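Local coordinates for galacto-N-biose/lacto-N-biose I transporter substrate-binding protein (Bifidobacterium longum, PDB 2Z8F) that binds galacto-N-biose and lacto-N-biose I, the latter here as part of lacto-N-tetraose, and probably hands these sugars to its ABC transporter for uptake, at residues Ile18-Arg23 with Ser290-Leu295; Thr98-Gln103 with Lys299-Ala304; Ser114-Gln117 with Lys121-Gly124; Tyr123-Asp128 with Glu303-Leu308. All coordinates share one frame; numbering follows the deposited sequence.

From the N terminus, strand 16-22 is joined by interaction 1 to strand 290-294, a loop of more than 260 residues. Interaction 2 then pairs helix 98-104 with the start of helix 301-311; since its segments alternate with those of interaction 1, the two closures cross. Interaction 3 is a local hairpin, Ser114-Gln117 with Lys121-Gly124, lying within the loops of both. Strand 121-126 continues into interaction 4, whose second partner is again helix 301-311, so interactions 2 and 4 end on the same helix and interaction 4 also crosses interaction 1. Together they tie sheet, hairpin and two helices, with interactions 1 and 4 both reaching the same bound galactose unit.

Interaction 1 (Ile18-Arg23 with Ser290-Leu295); sequences ITYMHR and SAVAVL. With GAL (beta-D-galactopyranose), chain C; NAG (2-acetamido-2-deoxy-beta-D-glucopyranose), chain B.
Tyr20 and Val292 make the apolar part of this contact, their side chains crossing at about a right angle. Tyr20 CE1 comes within 3.7 Å of Val292 CG1, while Val292 CG2 reaches along to Tyr20 OH, also at 3.7 Å; both methyls approach from the same side of the ring plane. With CG anti to the backbone N (chi1 169°), the ring swings across to Val292, and its hydroxyl bonds to Gln127. With the ring cut back to an alanine here, both Val292 methyls would probably face a gap and Gln127 would lose this hydroxyl partner. The two strands are not direct neighbours: strand 77-81 runs between them, in the sheet order 2-1-3-n-4 of class II periplasmic binding proteins. The polar contacts gather at the sugar end. Arg23, extended from CG to NE, makes two weak hydrogen bonds from NH1, to NAG O3 (3.1 Å, at the guanidinium edge and in its plane) and to NAG O7 (3.0 Å); NH2 is also salt-bridged to Glu84. Ser290 OG lies 2.8 Å from GAL O3. A water bridges the two residues, 3.0 Å from both Arg23 NH2 and Ser290 OG, and also bonds both sugars.

Interaction 2 (Thr98-Gln103 with Lys299-Ala304); sequences TQYAEQ and KHPKEA. With ZN (zinc ion), chain E.
The N-terminal turn of helix 301-311, with His300 at its N-cap position and a zinc ion bound beside it, takes the ring of Tyr100 against Pro301 and Lys302. Tyr100 stands on helix 98-104 and lies flat on the backbone of that turn: Lys302 CA sits 3.8 Å above the ring plane, over the centre. The opposite face is covered by Gln99 CG of its own helix, so the ring is sandwiched between a neighbouring glutamine and the partner helix. Around the rim the contacts divide by side. Tyr100 CE2 meets Pro301 CB at 3.7 Å, whereas Tyr100 CE1 approaches Lys302 CB at 3.5 Å. The lysine CB lies on the ring by its backbone position, and a chi1 of -174°, with CG anti to the backbone N, lays CG against it too before the extended chain carries the ammonium away. His300 and Glu303 both direct their CB atoms away from Tyr100, and the zinc ion is held there by His300 ND1 at 2.0 Å and by Glu303 OE1 at 1.9 Å, with Asp12 as the third protein ligand. A bend at chi2 (82°) turns the glutamate carboxylate back toward the histidine. The N-cap histidine and a glutamate three residues on, in the first turn of the helix, supply two ligands of a zinc site at the helix start.

Interaction 3 (Ser114-Gln117 with Lys121-Gly124); sequences SLVQ and KAYG
Val116 has CG1 anti to its carbonyl carbon (chi1 -52°), which leaves CG2 between the backbone N and the carbonyl and brings it to 3.4 Å from Gly124 O. Gln117 CG, anti to its carbonyl carbon, comes to 4.2 Å from Ala122 CB. The backbone bond is Tyr123 N to Val116 O, 2.9 Å long; the angle of 142° at the hydrogen shows it to be bent. The edge of the Tyr123 ring presents CD2 to Val116 O at 3.8 Å. Next along, Gln117 and Ala122 form an antiparallel non-hydrogen-bonded pair, where Gln117 CA makes a CA-H...O contact of 3.0 Å to Lys121 O. A type I turn from Ser114 to Gln117 leads into this hairpin. Gly124 N and Gly124 O are both buried here and have no polar partner in the model. The hairpin forms the margin of the sheet: strand 121-126 lies between strand 290-294, joined by the backbone of Tyr123 and Val294, and the outermost strand 117-118, while Ala122 packs on Ala101 of helix 98-104.

Interaction 4 (Tyr123-Asp128 with Glu303-Leu308); sequences YGLPQD and EAMEFL. With ZN (zinc ion), chain E; GAL (beta-D-galactopyranose), chain C.
Strand 124-126, through Gly124 and Leu125, runs nearly parallel to helix 303-308, the two axes inclined by 13° and 9.0 Å apart at closest approach. That spacing is filled by three apolar side chains. Leu125 points toward the helix and enters between Met305 and Leu308, one turn apart. Met305 doubles back at chi2 and chi3 (-78° and -79°), which curls its methyl over the strand: Met305 CE is 3.7 Å from Leu125 CG and equally 3.7 Å from Gly124 O, with Met305 SD 4.0 Å from Gly124 CA. Leu308 and Leu125 slide past each other in opposite directions, Leu308 CD2 lying 3.8 Å from Leu125 CB and Leu308 CG 4.1 Å from Leu125 CD1. Replacing Leu125 by an alanine would probably strip Met305 CE of its Leu125 contact and open a gap beside Leu308 CG. Beyond the strand's C-terminal end, Asp128 OD2 accepts a hydrogen bond of 2.7 Å from GAL O3, and its OD1 takes the backbone N of Ser290. A helix layered on a sheet whose strand ends carry sugar-binding residues is the construction of the alpha/beta lobes of periplasmic binding proteins.

Interaction 1 (Ile18-Arg23 with Ser290-Leu295)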
loop_
_atom_site.group_PDB
_atom_site.type_symbol
_atom_site.label_atom_id
_atom_site.label_comp_id
_atom_site.label_asym_id
_atom_site.label_seq_id
_atom_site.Cartn_x
_atom_site.Cartn_y
_atom_site.Cartn_z
ATOM N N ILE A 18 -12.046 18.403 -16.246
ATOM C CA ILE A 18 -11.035 17.419 -15.845
ATOM C C ILE A 18 -11.750 16.177 -15.323
ATOM O O ILE A 18 -12.761 16.285 -14.632
ATOM C CB ILE A 18 -10.166 18.018 -14.672
ATOM C CG1 ILE A 18 -9.429 19.273 -15.142
ATOM C CG2 ILE A 18 -9.190 16.968 -14.040
ATOM C CD1 ILE A 18 -8.584 19.067 -16.378
ATOM N N THR A 19 -11.238 14.997 -15.657
ATOM C CA THR A 19 -11.732 13.771 -15.051
ATOM C C THR A 19 -10.652 13.159 -14.186
ATOM O O THR A 19 -9.466 13.248 -14.536
ATOM C CB THR A 19 -12.171 12.746 -16.086
ATOM O OG1 THR A 19 -11.192 12.648 -17.138
ATOM C CG2 THR A 19 -13.502 13.178 -16.679
ATOM N N TYR A 20 -11.073 12.594 -13.055
ATOM C CA TYR A 20 -10.183 11.924 -12.070
ATOM C C TYR A 20 -10.793 10.567 -11.704
ATOM O O TYR A 20 -11.903 10.512 -11.144
ATOM C CB TYR A 20 -10.042 12.826 -10.831
ATOM C CG TYR A 20 -9.378 12.233 -9.591
ATOM C CD1 TYR A 20 -8.396 11.240 -9.677
ATOM C CD2 TYR A 20 -9.703 12.719 -8.324
ATOM C CE1 TYR A 20 -7.776 10.740 -8.522
ATOM C CE2 TYR A 20 -9.107 12.220 -7.176
ATOM C CZ TYR A 20 -8.159 11.225 -7.270
ATOM O OH TYR A 20 -7.626 10.775 -6.076
ATOM N N MET A 21 -10.088 9.482 -12.047
ATOM C CA MET A 21 -10.481 8.129 -11.657
ATOM C C MET A 21 -9.601 7.695 -10.487
ATOM O O MET A 21 -8.364 7.791 -10.548
ATOM C CB MET A 21 -10.327 7.127 -12.800
ATOM C CG MET A 21 -10.868 5.751 -12.431
ATOM S SD MET A 21 -10.584 4.456 -13.675
ATOM C CE MET A 21 -9.173 5.042 -14.557
ATOM N N HIS A 22 -10.239 7.251 -9.422
ATOM C CA HIS A 22 -9.505 6.859 -8.227
ATOM C C HIS A 22 -9.962 5.465 -7.768
ATOM O O HIS A 22 -11.010 4.938 -8.234
ATOM C CB HIS A 22 -9.761 7.870 -7.111
ATOM C CG HIS A 22 -11.176 7.854 -6.610
ATOM N ND1 HIS A 22 -11.618 6.969 -5.655
ATOM C CD2 HIS A 22 -12.258 8.584 -6.980
ATOM C CE1 HIS A 22 -12.912 7.163 -5.439
ATOM N NE2 HIS A 22 -13.326 8.138 -6.235
ATOM N N ARG A 23 -9.212 4.882 -6.841
ATOM C CA ARG A 23 -9.653 3.658 -6.196
ATOM C C ARG A 23 -9.605 3.782 -4.661
ATOM O O ARG A 23 -9.230 2.854 -3.941
ATOM C CB ARG A 23 -8.943 2.420 -6.752
ATOM C CG ARG A 23 -7.400 2.541 -6.826
ATOM C CD ARG A 23 -6.806 1.234 -7.371
ATOM N NE ARG A 23 -5.355 1.275 -7.567
ATOM C CZ ARG A 23 -4.450 0.922 -6.655
ATOM N NH1 ARG A 23 -4.816 0.568 -5.425
ATOM N NH2 ARG A 23 -3.151 0.943 -7.008
ATOM N N SER A 290 0.172 5.473 -3.039
ATOM C CA SER A 290 -0.120 5.877 -4.401
ATOM C C SER A 290 0.132 7.338 -4.740
ATOM O O SER A 290 0.106 8.223 -3.861
ATOM C CB SER A 290 -1.610 5.581 -4.717
ATOM O OG SER A 290 -2.004 4.256 -4.357
ATOM N N ALA A 291 0.357 7.572 -6.028
ATOM C CA ALA A 291 0.328 8.913 -6.593
ATOM C C ALA A 291 -0.979 9.034 -7.335
ATOM O O ALA A 291 -1.744 8.058 -7.409
ATOM C CB ALA A 291 1.474 9.079 -7.562
ATOM N N VAL A 292 -1.244 10.233 -7.829
ATOM C CA VAL A 292 -2.212 10.433 -8.908
ATOM C C VAL A 292 -1.400 10.995 -10.076
ATOM O O VAL A 292 -0.623 11.963 -9.919
ATOM C CB VAL A 292 -3.387 11.347 -8.493
ATOM C CG1 VAL A 292 -4.337 11.551 -9.676
ATOM C CG2 VAL A 292 -4.123 10.750 -7.328
ATOM N N ALA A 293 -1.498 10.332 -11.217
ATOM C CA ALA A 293 -0.704 10.701 -12.389
ATOM C C ALA A 293 -1.556 11.368 -13.449
ATOM O O ALA A 293 -2.772 11.133 -13.532
ATOM C CB ALA A 293 -0.024 9.456 -12.987
ATOM N N VAL A 294 -0.907 12.201 -14.263
ATOM C CA VAL A 294 -1.550 12.816 -15.421
ATOM C C VAL A 294 -1.293 11.899 -16.610
ATOM O O VAL A 294 -0.142 11.506 -16.851
ATOM C CB VAL A 294 -1.002 14.243 -15.705
ATOM C CG1 VAL A 294 -1.726 14.855 -16.914
ATOM C CG2 VAL A 294 -1.187 15.136 -14.461
ATOM N N LEU A 295 -2.354 11.530 -17.324
ATOM C CA LEU A 295 -2.239 10.533 -18.393
ATOM C C LEU A 295 -1.855 11.167 -19.732
ATOM O O LEU A 295 -2.007 12.373 -19.920
ATOM C CB LEU A 295 -3.528 9.706 -18.499
ATOM C CG LEU A 295 -3.863 8.884 -17.246
ATOM C CD1 LEU A 295 -4.973 7.882 -17.522
ATOM C CD2 LEU A 295 -2.598 8.166 -16.696
HETATM C C1 GAL C . -4.381 0.715 -1.459
HETATM C C2 GAL C . -3.380 1.719 -2.022
HETATM C C3 GAL C . -3.260 2.891 -1.062
HETATM C C4 GAL C . -4.650 3.497 -0.780
HETATM C C5 GAL C . -5.603 2.417 -0.261
HETATM C C6 GAL C . -7.034 2.922 -0.085
HETATM O O2 GAL C . -2.113 1.085 -2.125
HETATM O O3 GAL C . -2.392 3.828 -1.639
HETATM O O4 GAL C . -5.085 4.060 -1.987
HETATM O O5 GAL C . -5.651 1.337 -1.188
HETATM O O6 GAL C . -7.768 1.985 0.676
HETATM C C1 NAG B . -5.099 -3.940 -2.905
HETATM C C2 NAG B . -4.525 -2.528 -3.017
HETATM C C3 NAG B . -5.053 -1.541 -1.966
HETATM C C4 NAG B . -6.601 -1.656 -1.868
HETATM C C5 NAG B . -6.946 -3.134 -1.647
HETATM C C6 NAG B . -8.441 -3.337 -1.381
HETATM C C7 NAG B . -2.318 -2.108 -3.896
HETATM C C8 NAG B . -0.835 -2.252 -3.687
HETATM N N2 NAG B . -3.055 -2.630 -2.932
HETATM O O3 NAG B . -4.570 -0.300 -2.460
HETATM O O4 NAG B . -7.043 -0.916 -0.758
HETATM O O5 NAG B . -6.513 -3.852 -2.789
HETATM O O6 NAG B . -9.150 -2.992 -2.544
HETATM O O7 NAG B . -2.733 -1.514 -4.892
HETATM O O HOH W 1 -1.288 1.395 -4.695
#

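Interaction 2 (Thr98-Gln103 with Lys299-Ala304)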
loop_
_atom_site.group_PDB
_atom_site.type_symbol
_atom_site.label_atom_id
_atom_site.label_comp_id
_atom_site.label_asym_id
_atom_site.label_seq_id
_atom_site.Cartn_x
_atom_site.Cartn_y
_atom_site.Cartn_z
ATOM N N THR A 98 6.531 17.815 -15.394
ATOM C CA THR A 98 7.594 18.362 -14.562
ATOM C C THR A 98 7.438 19.853 -14.244
ATOM O O THR A 98 7.604 20.266 -13.085
ATOM C CB THR A 98 8.971 18.107 -15.216
ATOM O OG1 THR A 98 9.121 16.698 -15.428
ATOM C CG2 THR A 98 10.105 18.579 -14.313
ATOM N N GLN A 99 7.123 20.644 -15.266
ATOM C CA GLN A 99 7.039 22.096 -15.098
ATOM C C GLN A 99 5.885 22.507 -14.168
ATOM O O GLN A 99 5.879 23.626 -13.625
ATOM C CB GLN A 99 6.917 22.799 -16.444
ATOM C CG GLN A 99 5.627 22.545 -17.221
ATOM C CD GLN A 99 5.379 23.629 -18.274
ATOM O OE1 GLN A 99 5.696 24.808 -18.064
ATOM N NE2 GLN A 99 4.801 23.232 -19.403
ATOM N N TYR A 100 4.915 21.605 -13.994
ATOM C CA TYR A 100 3.812 21.853 -13.056
ATOM C C TYR A 100 4.092 21.278 -11.680
ATOM O O TYR A 100 3.928 21.968 -10.686
ATOM C CB TYR A 100 2.480 21.330 -13.611
ATOM C CG TYR A 100 2.222 21.796 -15.023
ATOM C CD1 TYR A 100 2.049 23.152 -15.305
ATOM C CD2 TYR A 100 2.162 20.887 -16.083
ATOM C CE1 TYR A 100 1.844 23.602 -16.594
ATOM C CE2 TYR A 100 1.953 21.323 -17.384
ATOM C CZ TYR A 100 1.765 22.692 -17.623
ATOM O OH TYR A 100 1.545 23.121 -18.897
ATOM N N ALA A 101 4.537 20.016 -11.623
ATOM C CA ALA A 101 4.937 19.396 -10.355
ATOM C C ALA A 101 5.885 20.276 -9.527
ATOM O O ALA A 101 5.720 20.383 -8.324
ATOM C CB ALA A 101 5.570 18.008 -10.592
ATOM N N GLU A 102 6.864 20.897 -10.190
ATOM C CA GLU A 102 7.873 21.749 -9.531
ATOM C C GLU A 102 7.240 22.842 -8.678
ATOM O O GLU A 102 7.772 23.204 -7.626
ATOM C CB GLU A 102 8.774 22.441 -10.567
ATOM C CG GLU A 102 9.845 21.585 -11.219
ATOM C CD GLU A 102 10.587 22.339 -12.348
ATOM O OE1 GLU A 102 10.037 23.331 -12.908
ATOM O OE2 GLU A 102 11.717 21.926 -12.694
ATOM N N GLN A 103 6.104 23.357 -9.137
ATOM C CA GLN A 103 5.430 24.440 -8.434
ATOM C C GLN A 103 4.793 23.981 -7.129
ATOM O O GLN A 103 4.628 24.794 -6.221
ATOM C CB GLN A 103 4.397 25.146 -9.342
ATOM C CG GLN A 103 5.013 25.836 -10.560
ATOM C CD GLN A 103 6.220 26.676 -10.193
ATOM O OE1 GLN A 103 6.169 27.507 -9.267
ATOM N NE2 GLN A 103 7.313 26.464 -10.905
ATOM N N LYS A 299 -5.408 17.041 -22.217
ATOM C CA LYS A 299 -5.254 18.339 -22.864
ATOM C C LYS A 299 -4.986 19.453 -21.855
ATOM O O LYS A 299 -4.603 20.567 -22.241
ATOM C CB LYS A 299 -6.541 18.677 -23.637
ATOM C CG LYS A 299 -7.005 17.596 -24.625
ATOM C CD LYS A 299 -5.962 17.367 -25.725
ATOM C CE LYS A 299 -6.322 18.114 -27.021
ATOM N NZ LYS A 299 -5.122 18.404 -27.849
ATOM N N HIS A 300 -5.199 19.162 -20.568
ATOM C CA HIS A 300 -5.126 20.189 -19.544
ATOM C C HIS A 300 -4.274 19.791 -18.366
ATOM O O HIS A 300 -4.754 19.773 -17.237
ATOM C CB HIS A 300 -6.535 20.622 -19.113
ATOM C CG HIS A 300 -7.308 21.271 -20.221
ATOM N ND1 HIS A 300 -7.055 22.558 -20.648
ATOM C CD2 HIS A 300 -8.289 20.791 -21.023
ATOM C CE1 HIS A 300 -7.859 22.845 -21.660
ATOM N NE2 HIS A 300 -8.626 21.793 -21.898
ATOM N N PRO A 301 -2.979 19.488 -18.620
ATOM C CA PRO A 301 -2.101 19.103 -17.514
ATOM C C PRO A 301 -1.946 20.170 -16.435
ATOM O O PRO A 301 -1.844 19.822 -15.265
ATOM C CB PRO A 301 -0.747 18.870 -18.191
ATOM C CG PRO A 301 -0.815 19.614 -19.484
ATOM C CD PRO A 301 -2.262 19.536 -19.907
ATOM N N LYS A 302 -1.917 21.453 -16.799
ATOM C CA LYS A 302 -1.756 22.485 -15.773
ATOM C C LYS A 302 -2.905 22.510 -14.781
ATOM O O LYS A 302 -2.702 22.565 -13.573
ATOM C CB LYS A 302 -1.608 23.879 -16.386
ATOM C CG LYS A 302 -1.290 24.912 -15.335
ATOM C CD LYS A 302 -0.887 26.263 -15.867
ATOM C CE LYS A 302 -0.505 27.151 -14.690
ATOM N NZ LYS A 302 0.054 28.500 -15.081
ATOM N N GLU A 303 -4.125 22.503 -15.302
ATOM C CA GLU A 303 -5.280 22.557 -14.425
ATOM C C GLU A 303 -5.541 21.225 -13.709
ATOM O O GLU A 303 -5.990 21.207 -12.572
ATOM C CB GLU A 303 -6.519 23.037 -15.195
ATOM C CG GLU A 303 -6.381 24.445 -15.765
ATOM C CD GLU A 303 -5.628 24.464 -17.079
ATOM O OE1 GLU A 303 -5.849 23.549 -17.924
ATOM O OE2 GLU A 303 -4.797 25.399 -17.293
ATOM N N ALA A 304 -5.254 20.105 -14.365
ATOM C CA ALA A 304 -5.256 18.841 -13.674
ATOM C C ALA A 304 -4.363 18.875 -12.433
ATOM O O ALA A 304 -4.760 18.427 -11.356
ATOM C CB ALA A 304 -4.834 17.708 -14.619
HETATM ZN ZN ZN E . -5.720 23.829 -19.805
#

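Interaction 3 (Ser114-Gln117 with Lys121-Gly124)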
loop_
_atom_site.group_PDB
_atom_site.type_symbol
_atom_site.label_atom_id
_atom_site.label_comp_id
_atom_site.label_asym_id
_atom_site.label_seq_id
_atom_site.Cartn_x
_atom_site.Cartn_y
_atom_site.Cartn_z
ATOM N N SER A 114 9.716 12.170 -4.791
ATOM C CA SER A 114 10.667 11.476 -5.668
ATOM C C SER A 114 10.059 10.262 -6.367
ATOM O O SER A 114 10.514 9.882 -7.439
ATOM C CB SER A 114 11.951 11.091 -4.914
ATOM O OG SER A 114 11.723 9.983 -4.050
ATOM N N LEU A 115 9.004 9.689 -5.784
ATOM C CA LEU A 115 8.362 8.503 -6.344
ATOM C C LEU A 115 7.374 8.792 -7.472
ATOM O O LEU A 115 6.836 7.864 -8.071
ATOM C CB LEU A 115 7.661 7.688 -5.248
ATOM C CG LEU A 115 8.537 7.293 -4.057
ATOM C CD1 LEU A 115 7.730 6.477 -3.062
ATOM C CD2 LEU A 115 9.786 6.524 -4.480
ATOM N N VAL A 116 7.147 10.066 -7.769
ATOM C CA VAL A 116 6.411 10.421 -8.988
ATOM C C VAL A 116 7.328 10.726 -10.162
ATOM O O VAL A 116 6.882 11.133 -11.228
ATOM C CB VAL A 116 5.352 11.561 -8.762
ATOM C CG1 VAL A 116 4.471 11.200 -7.605
ATOM C CG2 VAL A 116 6.020 12.929 -8.536
ATOM N N GLN A 117 8.628 10.479 -9.986
ATOM C CA GLN A 117 9.594 10.853 -11.004
ATOM C C GLN A 117 10.165 9.628 -11.711
ATOM O O GLN A 117 10.289 8.563 -11.102
ATOM C CB GLN A 117 10.718 11.673 -10.379
ATOM C CG GLN A 117 10.264 13.033 -9.882
ATOM C CD GLN A 117 11.372 13.804 -9.218
ATOM O OE1 GLN A 117 11.864 13.420 -8.160
ATOM N NE2 GLN A 117 11.772 14.901 -9.832
ATOM N N LYS A 121 12.034 13.341 -14.446
ATOM C CA LYS A 121 10.782 13.934 -14.936
ATOM C C LYS A 121 9.637 13.500 -14.028
ATOM O O LYS A 121 9.600 12.358 -13.585
ATOM C CB LYS A 121 10.510 13.533 -16.379
ATOM C CG LYS A 121 11.484 14.167 -17.362
ATOM C CD LYS A 121 11.344 13.569 -18.752
ATOM C CE LYS A 121 12.212 14.322 -19.759
ATOM N NZ LYS A 121 12.190 13.699 -21.124
ATOM N N ALA A 122 8.707 14.418 -13.756
ATOM C CA ALA A 122 7.582 14.126 -12.861
ATOM C C ALA A 122 6.315 13.838 -13.653
ATOM O O ALA A 122 6.081 14.440 -14.713
ATOM C CB ALA A 122 7.349 15.276 -11.872
ATOM N N TYR A 123 5.510 12.915 -13.127
ATOM C CA TYR A 123 4.342 12.416 -13.861
ATOM C C TYR A 123 3.046 12.577 -13.094
ATOM O O TYR A 123 2.004 12.076 -13.521
ATOM C CB TYR A 123 4.569 10.969 -14.354
ATOM C CG TYR A 123 5.676 10.938 -15.378
ATOM C CD1 TYR A 123 5.412 11.221 -16.725
ATOM C CD2 TYR A 123 7.000 10.684 -14.996
ATOM C CE1 TYR A 123 6.442 11.223 -17.675
ATOM C CE2 TYR A 123 8.034 10.695 -15.943
ATOM C CZ TYR A 123 7.743 10.962 -17.266
ATOM O OH TYR A 123 8.747 10.983 -18.206
ATOM N N GLY A 124 3.120 13.318 -11.994
ATOM C CA GLY A 124 1.927 13.638 -11.181
ATOM C C GLY A 124 2.312 14.147 -9.810
ATOM O O GLY A 124 3.359 14.802 -9.640
#

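Interaction 4 (Tyr123-Asp128 with Glu303-Leu308)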
loop_
_atom_site.group_PDB
_atom_site.type_symbol
_atom_site.label_atom_id
_atom_site.label_comp_id
_atom_site.label_asym_id
_atom_site.label_seq_id
_atom_site.Cartn_x
_atom_site.Cartn_y
_atom_site.Cartn_z
ATOM N N TYR A 123 5.510 12.915 -13.127
ATOM C CA TYR A 123 4.342 12.416 -13.861
ATOM C C TYR A 123 3.046 12.577 -13.094
ATOM O O TYR A 123 2.004 12.076 -13.521
ATOM C CB TYR A 123 4.569 10.969 -14.354
ATOM C CG TYR A 123 5.676 10.938 -15.378
ATOM C CD1 TYR A 123 5.412 11.221 -16.725
ATOM C CD2 TYR A 123 7.000 10.684 -14.996
ATOM C CE1 TYR A 123 6.442 11.223 -17.675
ATOM C CE2 TYR A 123 8.034 10.695 -15.943
ATOM C CZ TYR A 123 7.743 10.962 -17.266
ATOM O OH TYR A 123 8.747 10.983 -18.206
ATOM N N GLY A 124 3.120 13.318 -11.994
ATOM C CA GLY A 124 1.927 13.638 -11.181
ATOM C C GLY A 124 2.312 14.147 -9.810
ATOM O O GLY A 124 3.359 14.802 -9.640
ATOM N N LEU A 125 1.481 13.851 -8.815
ATOM C CA LEU A 125 1.795 14.225 -7.450
ATOM C C LEU A 125 1.524 13.075 -6.487
ATOM O O LEU A 125 0.563 12.305 -6.705
ATOM C CB LEU A 125 1.019 15.480 -7.011
ATOM C CG LEU A 125 1.307 16.780 -7.745
ATOM C CD1 LEU A 125 0.323 17.848 -7.302
ATOM C CD2 LEU A 125 2.734 17.237 -7.462
ATOM N N PRO A 126 2.341 12.948 -5.419
ATOM C CA PRO A 126 2.150 11.851 -4.489
ATOM C C PRO A 126 0.914 12.088 -3.637
ATOM O O PRO A 126 0.580 13.254 -3.334
ATOM C CB PRO A 126 3.424 11.903 -3.630
ATOM C CG PRO A 126 3.708 13.394 -3.533
ATOM C CD PRO A 126 3.465 13.825 -4.993
ATOM N N GLN A 127 0.273 11.008 -3.199
ATOM C CA GLN A 127 -0.972 11.147 -2.433
ATOM C C GLN A 127 -0.865 10.589 -1.014
ATOM O O GLN A 127 -1.287 11.245 -0.053
ATOM C CB GLN A 127 -2.164 10.546 -3.199
ATOM C CG GLN A 127 -3.487 10.767 -2.471
ATOM C CD GLN A 127 -4.673 10.311 -3.314
ATOM O OE1 GLN A 127 -4.992 9.106 -3.350
ATOM N NE2 GLN A 127 -5.309 11.258 -4.026
ATOM N N ASP A 128 -0.300 9.382 -0.875
ATOM C CA ASP A 128 -0.246 8.730 0.446
ATOM C C ASP A 128 0.951 7.782 0.547
ATOM O O ASP A 128 1.608 7.503 -0.463
ATOM C CB ASP A 128 -1.542 7.950 0.734
ATOM C CG ASP A 128 -1.742 6.765 -0.213
ATOM O OD1 ASP A 128 -1.636 6.939 -1.458
ATOM O OD2 ASP A 128 -1.977 5.658 0.311
ATOM N N GLU A 303 -4.125 22.503 -15.302
ATOM C CA GLU A 303 -5.280 22.557 -14.425
ATOM C C GLU A 303 -5.541 21.225 -13.709
ATOM O O GLU A 303 -5.990 21.207 -12.572
ATOM C CB GLU A 303 -6.519 23.037 -15.195
ATOM C CG GLU A 303 -6.381 24.445 -15.765
ATOM C CD GLU A 303 -5.628 24.464 -17.079
ATOM O OE1 GLU A 303 -5.849 23.549 -17.924
ATOM O OE2 GLU A 303 -4.797 25.399 -17.293
ATOM N N ALA A 304 -5.254 20.105 -14.365
ATOM C CA ALA A 304 -5.256 18.841 -13.674
ATOM C C ALA A 304 -4.363 18.875 -12.433
ATOM O O ALA A 304 -4.760 18.427 -11.356
ATOM C CB ALA A 304 -4.834 17.708 -14.619
ATOM N N MET A 305 -3.155 19.419 -12.585
ATOM C CA MET A 305 -2.210 19.475 -11.476
ATOM C C MET A 305 -2.588 20.516 -10.416
ATOM O O MET A 305 -2.383 20.309 -9.215
ATOM C CB MET A 305 -0.805 19.727 -12.023
ATOM C CG MET A 305 -0.277 18.517 -12.822
ATOM S SD MET A 305 0.294 17.211 -11.718
ATOM C CE MET A 305 1.924 17.830 -11.206
ATOM N N GLU A 306 -3.197 21.609 -10.865
ATOM C CA GLU A 306 -3.710 22.631 -9.955
ATOM C C GLU A 306 -4.745 22.027 -8.986
ATOM O O GLU A 306 -4.657 22.159 -7.756
ATOM C CB GLU A 306 -4.352 23.749 -10.778
ATOM C CG GLU A 306 -5.127 24.782 -9.944
ATOM C CD GLU A 306 -4.263 25.722 -9.100
ATOM O OE1 GLU A 306 -3.030 25.535 -8.950
ATOM O OE2 GLU A 306 -4.865 26.667 -8.548
ATOM N N PHE A 307 -5.725 21.350 -9.573
ATOM C CA PHE A 307 -6.714 20.626 -8.780
ATOM C C PHE A 307 -6.067 19.561 -7.904
ATOM O O PHE A 307 -6.376 19.473 -6.720
ATOM C CB PHE A 307 -7.823 19.999 -9.657
ATOM C CG PHE A 307 -8.501 18.828 -8.980
ATOM C CD1 PHE A 307 -9.472 19.047 -7.997
ATOM C CD2 PHE A 307 -8.139 17.497 -9.281
ATOM C CE1 PHE A 307 -10.080 17.991 -7.313
ATOM C CE2 PHE A 307 -8.749 16.433 -8.609
ATOM C CZ PHE A 307 -9.726 16.678 -7.604
ATOM N N LEU A 308 -5.149 18.773 -8.483
ATOM C CA LEU A 308 -4.547 17.664 -7.751
ATOM C C LEU A 308 -3.811 18.131 -6.498
ATOM O O LEU A 308 -3.905 17.497 -5.447
ATOM C CB LEU A 308 -3.575 16.880 -8.635
ATOM C CG LEU A 308 -3.011 15.614 -7.971
ATOM C CD1 LEU A 308 -4.140 14.677 -7.411
ATOM C CD2 LEU A 308 -2.188 14.913 -9.037
HETATM ZN ZN ZN E . -5.720 23.829 -19.805
HETATM C C1 GAL C . -4.381 0.715 -1.459
HETATM C C2 GAL C . -3.380 1.719 -2.022
HETATM C C3 GAL C . -3.260 2.891 -1.062
HETATM C C4 GAL C . -4.650 3.497 -0.780
HETATM C C5 GAL C . -5.603 2.417 -0.261
HETATM C C6 GAL C . -7.034 2.922 -0.085
HETATM O O2 GAL C . -2.113 1.085 -2.125
HETATM O O3 GAL C . -2.392 3.828 -1.639
HETATM O O4 GAL C . -5.085 4.060 -1.987
HETATM O O5 GAL C . -5.651 1.337 -1.188
HETATM O O6 GAL C . -7.768 1.985 0.676
#